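Local coordinates for histone FOLD protein (Methanopyrus kandleri, PDB 1F1E), which binds DNA as an archaeal histone, each chain carrying two histone folds in tandem, and probably works as the dimer found here, at the interface of chains A and B. Sequence-based numbering; all coordinates share one arbitrary frame. Chains: chain A/B, Histone FOLD protein.

Contact 1: the interface of chains A and B. Residues chain A 145, 148-151, 153; chain B 145-147.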
# COMPACT_ATOMS: atom_id res chain seq x y z
N THR A 145 -5.52 -1.36 9.86
CA THR A 145 -4.75 -2.56 9.52
C THR A 145 -5.18 -3.09 8.16
O THR A 145 -4.35 -3.49 7.35
CB THR A 145 -4.99 -3.58 10.62
OG1 THR A 145 -4.23 -3.21 11.76
CG2 THR A 145 -4.48 -4.89 10.09
N MSE A 148 -4.41 -0.26 5.02
CA MSE A 148 -3.08 0.24 4.74
C MSE A 148 -2.09 -0.92 4.54
O MSE A 148 -2.25 -2.02 5.06
CB MSE A 148 -2.63 1.16 5.89
CG MSE A 148 -3.31 2.50 5.96
SE MSE A 148 -2.86 3.74 4.70
CE MSE A 148 -4.52 3.88 3.96
N PRO A 149 -1.01 -0.67 3.85
CA PRO A 149 0.06 -1.66 3.77
C PRO A 149 0.69 -1.84 5.15
O PRO A 149 0.73 -0.94 5.95
CB PRO A 149 1.02 -0.99 2.79
CG PRO A 149 0.75 0.47 3.00
CD PRO A 149 -0.73 0.58 3.12
N LYS A 150 1.25 -3.00 5.36
CA LYS A 150 2.00 -3.31 6.59
C LYS A 150 1.14 -3.00 7.80
O LYS A 150 1.65 -2.56 8.83
CB LYS A 150 3.36 -2.60 6.60
CG LYS A 150 4.27 -3.18 5.55
CD LYS A 150 4.77 -4.59 5.92
CE LYS A 150 5.72 -4.80 4.71
NZ LYS A 150 5.66 -6.20 4.42
N GLY A 151 -0.15 -3.27 7.70
CA GLY A 151 -1.06 -3.12 8.80
C GLY A 151 -1.19 -1.71 9.28
O GLY A 151 -1.61 -1.42 10.38
N GLU A 153 1.35 0.20 9.90
CA GLU A 153 2.53 0.58 10.65
C GLU A 153 3.46 1.41 9.79
O GLU A 153 4.50 1.00 9.32
CB GLU A 153 3.15 -0.72 11.20
CG GLU A 153 2.17 -1.37 12.15
CD GLU A 153 2.76 -2.33 13.16
OE1 GLU A 153 3.82 -2.95 12.82
OE2 GLU A 153 2.18 -2.45 14.26
N THR B 145 -4.40 -9.60 4.24
CA THR B 145 -5.20 -8.44 4.63
C THR B 145 -4.34 -7.43 5.37
O THR B 145 -4.44 -6.23 5.16
CB THR B 145 -6.35 -8.95 5.50
OG1 THR B 145 -7.31 -9.55 4.66
CG2 THR B 145 -6.94 -7.73 6.15
N TYR B 146 -3.49 -7.95 6.26
CA TYR B 146 -2.71 -7.09 7.12
C TYR B 146 -1.71 -6.39 6.24
O TYR B 146 -1.60 -5.17 6.20
CB TYR B 146 -2.06 -7.93 8.20
CG TYR B 146 -1.33 -7.14 9.23
CD1 TYR B 146 -0.00 -6.74 9.00
CD2 TYR B 146 -1.89 -6.80 10.47
CE1 TYR B 146 0.71 -6.02 9.92
CE2 TYR B 146 -1.20 -6.07 11.39
CZ TYR B 146 0.09 -5.69 11.10
OH TYR B 146 0.80 -4.99 12.02
N SER B 147 -0.92 -7.18 5.49
CA SER B 147 0.20 -6.59 4.83
C SER B 147 -0.07 -5.73 3.60
O SER B 147 0.77 -4.90 3.28
CB SER B 147 1.23 -7.67 4.52
OG SER B 147 0.79 -8.48 3.48
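A:Lys150 and A:Gly151, both in the left-handed backbone region (phi 54° and 64°), turn successive N-H groups toward the carbonyls of B:Ser147 and B:Tyr146 at the C-terminal end of helix 137-147. That helix lies in the second histone-fold sequence of the chain, and the chain A turn, 3-10 helix 149-152, caps it from across the interface. A:Lys150 N donates to B:Ser147 O at 2.8 Å, and A:Gly151 N donates to B:Tyr146 O at 2.8 Å.

The side chain of B:Tyr146, with 88 Å² hidden by chain A, runs alongside this turn. Its CG is anti to the backbone N (chi1 -174°), which lays the ring beneath the glycine: A:Gly151 CA sits over the middle of one face, 3.6 Å from the ring centroid, as a CH-pi contact. From the same face as A:Gly151, beyond the CD2 edge of the ring, the methyl A:Thr145 CG2 lies 3.2 Å from B:Tyr146 CD2. At the far tip, the A:Glu153 carboxylate stands steeply to the ring, with A:Glu153 CD 3.5 Å from the phenol oxygen B:Tyr146 OH, near but without a hydrogen bond.

Contact 2: the interface of chains A and B. Residues chain A 70-72, 118, 147; chain B 149-150.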
# COMPACT_ATOMS: atom_id res chain seq x y z
N LEU A 70 -2.15 3.22 -3.68
CA LEU A 70 -2.81 3.00 -2.41
C LEU A 70 -4.30 2.67 -2.57
O LEU A 70 -4.94 2.32 -1.55
CB LEU A 70 -2.67 4.27 -1.53
CG LEU A 70 -1.20 4.57 -1.19
CD1 LEU A 70 -1.09 5.93 -0.53
CD2 LEU A 70 -0.68 3.47 -0.25
N MSE A 71 -4.81 2.81 -3.76
CA MSE A 71 -6.20 2.48 -4.10
C MSE A 71 -7.17 3.35 -3.27
O MSE A 71 -8.24 2.96 -2.89
CB MSE A 71 -6.55 1.03 -4.02
CG MSE A 71 -5.74 0.16 -5.04
SE MSE A 71 -5.90 -1.59 -4.56
CE MSE A 71 -4.86 -1.50 -3.09
N VAL A 72 -6.82 4.61 -3.07
CA VAL A 72 -7.71 5.57 -2.44
C VAL A 72 -8.70 6.05 -3.50
O VAL A 72 -8.31 6.53 -4.59
CB VAL A 72 -6.90 6.74 -1.86
CG1 VAL A 72 -7.77 7.79 -1.22
CG2 VAL A 72 -5.89 6.23 -0.81
N GLU A 118 -12.01 8.12 4.01
CA GLU A 118 -12.17 6.71 3.66
C GLU A 118 -11.92 5.77 4.85
O GLU A 118 -12.62 4.78 5.06
CB GLU A 118 -11.27 6.35 2.52
CG GLU A 118 -11.59 5.09 1.81
CD GLU A 118 -10.64 5.07 0.60
OE1 GLU A 118 -11.09 5.04 -0.56
OE2 GLU A 118 -9.43 5.10 0.89
N SER A 147 -6.93 -1.50 5.68
CA SER A 147 -6.78 -0.68 4.52
C SER A 147 -5.36 -0.27 4.13
O SER A 147 -5.16 0.05 2.96
CB SER A 147 -7.68 0.54 4.65
OG SER A 147 -7.17 1.43 5.59
N PRO B 149 -2.40 -3.09 0.99
CA PRO B 149 -3.42 -2.06 1.01
C PRO B 149 -4.77 -2.67 0.66
O PRO B 149 -4.86 -3.63 -0.07
CB PRO B 149 -2.93 -1.12 -0.08
CG PRO B 149 -2.16 -2.03 -1.00
CD PRO B 149 -1.40 -2.94 -0.09
N LYS B 150 -5.81 -2.05 1.14
CA LYS B 150 -7.19 -2.44 0.80
C LYS B 150 -7.40 -3.91 1.09
O LYS B 150 -8.13 -4.60 0.37
CB LYS B 150 -7.56 -2.03 -0.63
CG LYS B 150 -7.64 -0.54 -0.76
CD LYS B 150 -8.87 0.05 -0.07
CE LYS B 150 -8.69 1.53 -0.50
NZ LYS B 150 -9.18 2.30 0.59
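B:Lys150 reaches A:Met71 and A:Glu118 by a twice-bent chain: CG is anti to its own carbonyl carbon (chi1 -68°), and the chain bends at chi2 (-72°) and again at chi4, running straight at chi3 between. The extended chain of A:Glu118 comes the opposite way, and the two meet tip to tip. This is an inter-chain salt bridge between the 3-10 helix 149-152 of chain B and helix 102-129 of the second histone fold of chain A.

The ammonium B:Lys150 NZ lies 2.8 Å from the carboxylate oxygen A:Glu118 OE2. It comes from above the carboxylate plane, nearly perpendicular to it, so charge attraction may matter more here than a well-directed hydrogen bond. The other oxygen, A:Glu118 OE1, is 3.5 Å from B:Lys150 NZ.

Behind this bridge B:Lys150 has 91 Å² hidden by chain A, and its aliphatic stem lies along the selenomethionine A:Met71. That residue has left-handed backbone torsions just after helix 60-70. A:Met71 CB is 3.8 Å from B:Lys150 CG. An alanine in place of B:Lys150 would probably leave the A:Glu118 carboxylate without its partner charge and open a gap beside A:Met71. The A:Met71 chain bends at chi3 to bring its terminal methyl obliquely against the CB-CG edge of the proline ring, A:Met71 CE lying 3.4 Å from B:Pro149 CG, a tight fit.

Contact 3: the interface of chains A and B. Residues chain A 48-49, 52; chain B 61-62, 65.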
# COMPACT_ATOMS: atom_id res chain seq x y z
N SER A 48 9.54 9.59 -3.08
CA SER A 48 10.02 8.39 -3.76
C SER A 48 9.54 8.40 -5.20
O SER A 48 10.38 8.10 -6.10
CB SER A 48 9.53 7.14 -3.06
OG SER A 48 10.08 7.04 -1.75
N VAL A 49 8.29 8.71 -5.48
CA VAL A 49 7.76 8.71 -6.85
C VAL A 49 8.41 9.83 -7.63
O VAL A 49 8.74 9.61 -8.82
CB VAL A 49 6.24 8.77 -6.80
CG1 VAL A 49 5.66 8.96 -8.19
CG2 VAL A 49 5.71 7.51 -6.11
N ALA A 52 12.49 9.02 -8.26
CA ALA A 52 12.59 8.03 -9.33
C ALA A 52 12.26 8.65 -10.67
O ALA A 52 12.61 8.13 -11.73
CB ALA A 52 11.63 6.89 -9.03
N GLU B 61 14.71 2.61 -10.76
CA GLU B 61 14.28 3.62 -9.78
C GLU B 61 12.76 3.57 -9.66
O GLU B 61 12.19 3.83 -8.62
CB GLU B 61 14.74 5.05 -10.08
CG GLU B 61 16.13 5.26 -10.66
CD GLU B 61 16.30 4.69 -12.07
N HIS B 62 12.03 3.19 -10.73
CA HIS B 62 10.59 3.11 -10.58
C HIS B 62 10.14 1.98 -9.64
O HIS B 62 9.20 2.17 -8.84
CB HIS B 62 9.96 2.89 -11.96
CG HIS B 62 10.42 4.03 -12.80
ND1 HIS B 62 10.63 3.85 -14.12
CD2 HIS B 62 10.70 5.31 -12.59
CE1 HIS B 62 11.04 4.95 -14.72
NE2 HIS B 62 11.10 5.91 -13.77
N ALA B 65 10.93 2.87 -6.02
CA ALA B 65 9.85 3.66 -5.41
C ALA B 65 8.68 2.79 -4.98
O ALA B 65 8.19 3.02 -3.89
CB ALA B 65 9.38 4.74 -6.38
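The methyl of A:Ala52 packs against the first two turns of helix 60-70 of chain B, meeting B:Glu61, B:His62 and B:Ala65. This is a small, purely van der Waals patch between two histone folds: the end of the long central helix 25-51 of one chain, and the residue just after it, face the short following helix of the other. No nitrogen or oxygen comes within bonding reach across it.

A:Ala52 carries most of the chain A surface, with 59 Å² hidden. A:Ala52 CA lies 3.7 Å from B:Glu61 CB, so the glutamate takes part through the root of its side chain; the model of that side chain is incomplete. The imidazole of B:His62 turns its CD2 carbon toward the alanine, 4.0 Å from A:Ala52 CB. The ring nitrogen B:His62 NE2 stays 3.4 Å from A:Ala52 O, too far to count as a bond.

One turn back from A:Ala52 and one turn on from B:Glu61, B:Ala65 meets A:Ser48. The methyl B:Ala65 CB is 4.1 Å from A:Ala52 CB and also 4.1 Å from A:Ser48 CB, lying between the two, and it is 3.5 Å from the carbonyl A:Ser48 O. The serine offers its methylene here: OG is anti to the carbonyl carbon (chi1 -64°) and points away from B:Ala65.

Further out, A:Ser48 and A:Ala52 are four residues apart, as are B:Glu61 and B:Ala65, a spacing of about one helical turn that puts each pair on one side of its segment.

Contact 4: the interface of chains A and B. Residues chain A 41, 45, 66, 69, 149; chain B 41, 45, 66, 69, 149.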
# COMPACT_ATOMS: atom_id res chain seq x y z
N TYR A 41 3.97 9.41 5.73
CA TYR A 41 4.21 8.28 4.88
C TYR A 41 3.91 8.63 3.42
O TYR A 41 4.64 8.34 2.51
CB TYR A 41 3.36 7.09 5.39
CG TYR A 41 3.17 6.05 4.31
CD1 TYR A 41 4.10 5.09 3.96
CD2 TYR A 41 1.98 6.00 3.63
CE1 TYR A 41 3.82 4.18 2.97
CE2 TYR A 41 1.68 5.10 2.63
CZ TYR A 41 2.64 4.17 2.31
OH TYR A 41 2.36 3.25 1.31
N ALA A 45 6.36 8.96 0.32
CA ALA A 45 6.08 8.20 -0.92
C ALA A 45 6.07 9.09 -2.12
O ALA A 45 6.60 8.70 -3.16
CB ALA A 45 4.75 7.50 -0.74
N LEU A 66 0.41 7.78 -6.59
CA LEU A 66 0.32 7.25 -5.26
C LEU A 66 -1.13 6.86 -4.95
O LEU A 66 -1.39 5.87 -4.30
CB LEU A 66 0.74 8.22 -4.14
CG LEU A 66 2.17 8.59 -3.86
CD1 LEU A 66 2.22 9.56 -2.71
CD2 LEU A 66 2.99 7.32 -3.61
N VAL A 69 -1.79 3.60 -6.51
CA VAL A 69 -1.26 2.42 -5.85
C VAL A 69 -1.80 2.18 -4.44
O VAL A 69 -1.97 1.05 -3.97
CB VAL A 69 0.28 2.30 -5.78
CG1 VAL A 69 0.97 2.99 -6.96
CG2 VAL A 69 0.72 2.75 -4.39
N PRO A 149 -1.01 -0.67 3.85
CA PRO A 149 0.06 -1.66 3.77
C PRO A 149 0.69 -1.84 5.15
O PRO A 149 0.73 -0.94 5.95
CB PRO A 149 1.02 -0.99 2.79
CG PRO A 149 0.75 0.47 3.00
CD PRO A 149 -0.73 0.58 3.12
N TYR B 41 -1.04 -6.16 -9.90
CA TYR B 41 -1.18 -4.94 -9.18
C TYR B 41 0.14 -4.16 -9.17
O TYR B 41 0.21 -2.98 -9.40
CB TYR B 41 -1.69 -5.25 -7.76
CG TYR B 41 -1.42 -4.11 -6.81
CD1 TYR B 41 -2.17 -2.96 -6.70
CD2 TYR B 41 -0.36 -4.21 -5.94
CE1 TYR B 41 -1.83 -1.99 -5.80
CE2 TYR B 41 0.01 -3.23 -5.02
CZ TYR B 41 -0.77 -2.11 -4.97
OH TYR B 41 -0.43 -1.12 -4.05
N ALA B 45 1.08 -0.73 -10.91
CA ALA B 45 1.67 0.37 -10.10
C ALA B 45 2.95 0.88 -10.70
O ALA B 45 3.16 2.09 -10.72
CB ALA B 45 1.90 -0.16 -8.70
N LEU B 66 8.26 1.79 -5.73
CA LEU B 66 7.13 0.98 -5.33
C LEU B 66 7.49 0.17 -4.09
O LEU B 66 6.68 -0.03 -3.21
CB LEU B 66 6.67 -0.03 -6.39
CG LEU B 66 5.91 0.35 -7.64
CD1 LEU B 66 5.63 -0.89 -8.44
CD2 LEU B 66 4.65 1.13 -7.26
N VAL B 69 7.19 2.36 -1.16
CA VAL B 69 5.85 2.65 -0.67
C VAL B 69 5.06 1.43 -0.20
O VAL B 69 4.25 1.47 0.73
CB VAL B 69 4.92 3.45 -1.61
CG1 VAL B 69 5.71 4.39 -2.54
CG2 VAL B 69 4.00 2.46 -2.31
N PRO B 149 -2.40 -3.09 0.99
CA PRO B 149 -3.42 -2.06 1.01
C PRO B 149 -4.77 -2.67 0.66
O PRO B 149 -4.86 -3.63 -0.07
CB PRO B 149 -2.93 -1.12 -0.08
CG PRO B 149 -2.16 -2.03 -1.00
CD PRO B 149 -1.40 -2.94 -0.09
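A:Tyr41 and B:Val69 meet almost at right angles, and B:Tyr41 and A:Val69 do the same across the two-fold axis. Each tyrosine reaches over with CG anti to the backbone N (chi1 160°), carrying the phenol out from helix 25-51 to the end of helix 60-70 in the other chain. There A:Tyr41 OH donates to the backbone carbonyl B:Val69 O at 2.7 Å. The oxygen lies at the ring edge, in the ring plane, while the hydroxyl donor lies 31° off the carbonyl plane. A phenylalanine in place of A:Tyr41 would probably leave the B:Val69 carbonyl without this partner and the ring freer to shift.

Between the two tyrosine bonds the valine side chains fill the middle, although both are poorly ordered, so their methyl positions are less certain. Their CG2 methyls come together over the axis, A:Val69 CG2 to B:Val69 CG2 3.9 Å. The CG1 branches point outward into the opposite chain: B:Val69 CG1 is 3.7 Å from the methyl A:Ala45 CB, and it lies 4.1 Å from A:Leu66 CD2, where leucine and valine cross obliquely.

Flanking this packing, the two prolines approach each other, A:Pro149 N lying 4.0 Å from B:Pro149 CA. Centred on the axis, this apolar patch with a tyrosine bond at either side joins the first histone folds of the two chains and is likely to hold the dimer in register.

Contact 4 straddles the two-fold axis, and the C-alpha centres of contacts 2, 3 and 1 lie about 9, 11 and 12 Å from that of contact 4. Contacts 1 and 2, about 10 Å apart, use opposite copies of the same 3-10 helix 149-152, and each shares a proline with contact 4. Contact 3, about 21 Å from contact 1 and 20 Å from contact 2, continues helices 25-51 and 60-70 of contact 4 outward. The deposited dimer is held by a helical core together with reciprocal contacts of the C-terminal segments, which should fix how the histone folds stand together.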